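Local atomic coordinates of malic enzyme (Entamoeba histolytica, PDB entry 3NV9), a protein that probably catalyses the oxidative decarboxylation of malate to pyruvate and carbon dioxide, with NAD or NADP as electron acceptor. Residues N381-A385 with Q424-V430. Residues are numbered along the deposited sequence; the frame is centred on the assembly and turned at random.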
# COMPACT_ATOMS: atom_id res chain seq x y z
N ASN A 381 -24.60 -12.45 8.59
CA ASN A 381 -25.77 -11.81 8.03
C ASN A 381 -25.42 -10.88 6.87
O ASN A 381 -26.08 -10.87 5.84
CB ASN A 381 -26.54 -11.09 9.12
CG ASN A 381 -27.23 -12.08 10.07
OD1 ASN A 381 -27.32 -13.27 9.79
ND2 ASN A 381 -27.74 -11.57 11.20
N MET A 382 -24.35 -10.12 7.07
CA MET A 382 -23.89 -9.16 6.10
C MET A 382 -23.46 -9.91 4.84
O MET A 382 -23.85 -9.52 3.73
CB MET A 382 -22.74 -8.37 6.68
CG MET A 382 -23.20 -7.25 7.58
SD MET A 382 -21.80 -6.68 8.56
CE MET A 382 -20.85 -5.75 7.30
N ALA A 383 -22.69 -11.00 5.01
CA ALA A 383 -22.32 -11.85 3.88
C ALA A 383 -23.53 -12.34 3.12
O ALA A 383 -23.49 -12.45 1.91
CB ALA A 383 -21.51 -13.03 4.33
N ILE A 384 -24.59 -12.69 3.86
CA ILE A 384 -25.82 -13.24 3.25
C ILE A 384 -26.60 -12.14 2.51
O ILE A 384 -27.13 -12.35 1.45
CB ILE A 384 -26.68 -13.98 4.29
CG1 ILE A 384 -26.03 -15.34 4.66
CG2 ILE A 384 -28.12 -14.18 3.77
CD1 ILE A 384 -26.56 -16.03 5.93
N ALA A 385 -26.62 -10.94 3.05
CA ALA A 385 -27.28 -9.84 2.36
C ALA A 385 -26.61 -9.64 0.96
O ALA A 385 -27.30 -9.46 -0.03
CB ALA A 385 -27.15 -8.57 3.24
N GLN A 424 -27.86 -4.13 6.59
CA GLN A 424 -27.64 -5.32 7.38
C GLN A 424 -26.64 -5.06 8.51
O GLN A 424 -26.89 -5.46 9.63
CB GLN A 424 -27.24 -6.53 6.52
CG GLN A 424 -27.39 -7.84 7.24
CD GLN A 424 -28.86 -8.21 7.56
OE1 GLN A 424 -29.69 -8.46 6.68
NE2 GLN A 424 -29.17 -8.25 8.84
N ALA A 425 -25.54 -4.33 8.24
CA ALA A 425 -24.57 -4.05 9.34
C ALA A 425 -25.26 -3.25 10.45
O ALA A 425 -25.19 -3.61 11.62
CB ALA A 425 -23.30 -3.35 8.83
N ILE A 426 -25.95 -2.16 10.07
CA ILE A 426 -26.83 -1.43 11.01
C ILE A 426 -27.82 -2.36 11.73
O ILE A 426 -27.92 -2.32 12.96
CB ILE A 426 -27.60 -0.28 10.30
CG1 ILE A 426 -26.60 0.71 9.69
CG2 ILE A 426 -28.60 0.40 11.31
CD1 ILE A 426 -27.22 1.73 8.82
N LYS A 427 -28.55 -3.20 10.99
CA LYS A 427 -29.46 -4.11 11.65
C LYS A 427 -28.76 -5.12 12.62
O LYS A 427 -29.32 -5.48 13.66
CB LYS A 427 -30.30 -4.85 10.62
CG LYS A 427 -31.17 -5.94 11.23
CD LYS A 427 -31.95 -6.74 10.15
CE LYS A 427 -32.44 -8.05 10.74
NZ LYS A 427 -33.74 -8.44 10.10
N ASP A 428 -27.56 -5.58 12.27
CA ASP A 428 -26.81 -6.48 13.12
C ASP A 428 -26.21 -5.75 14.37
O ASP A 428 -25.81 -6.41 15.35
CB ASP A 428 -25.72 -7.16 12.31
CG ASP A 428 -26.27 -8.16 11.29
OD1 ASP A 428 -27.42 -8.71 11.44
OD2 ASP A 428 -25.54 -8.43 10.30
N GLY A 429 -26.15 -4.42 14.33
CA GLY A 429 -25.61 -3.65 15.44
C GLY A 429 -24.10 -3.49 15.44
O GLY A 429 -23.49 -3.01 16.44
N VAL A 430 -23.49 -3.84 14.29
CA VAL A 430 -22.06 -3.67 14.13
C VAL A 430 -21.62 -2.36 13.45
O VAL A 430 -20.42 -2.04 13.45
CB VAL A 430 -21.44 -4.91 13.51
CG1 VAL A 430 -21.85 -6.12 14.33
CG2 VAL A 430 -21.87 -5.08 12.01
O HOH W 1 -28.97 -11.41 5.79
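Asn381 and Met382, in the first turn of helix 380-396, pack against the last turn of helix 413-428 in a nearly antiparallel helix-helix contact, the two short segments running at 154° with their axes 9.4 Å apart. Both helices follow the last strand of the Rossmann-type sheet in sequence, and the contact has a polar side and an apolar side. On the polar side Asn381 ND2 donates to Asp428 OD1 at 2.9 Å; the bond is almost straight (170°) and lies in the amide's own plane, yet it meets the carboxylate from above its plane. The opposite face of that carboxylate is approached by Gln424 NE2, one turn earlier on the same helix, which donates to Asp428 OD1 over 3.2 Å. Gln424 can do this because its chain bends at chi2 (67°), turning the amide toward Asp428, one turn on toward the C-terminal end of the helix, while Gln424 CG rests on Asn381 O at 3.6 Å. A water donates to Asn381 O and, weakly, to Gln424 OE1, tying the two segments together a second time. The other carboxylate oxygen, Asp428 OD2, is hydrogen-bonded to Thr379 OG1, which also bonds Met382 N. On the apolar side, Met382 reaches across: its SD lies 3.7 Å from Ala425 CB and 3.8 Å from Val430 CG2. Val430 comes within range because the chain turns at Gly429, whose positive phi closes helix 413-428 in a Schellman motif. Farther along, the Ala385 and Gln424 CB atoms meet at 3.9 Å. Two amide donors on OD1 and Thr379 on OD2 hold the carboxylate from several directions, which would fix its rotation and probably favour its ionised form, pinning the end of one helix to the start of the other.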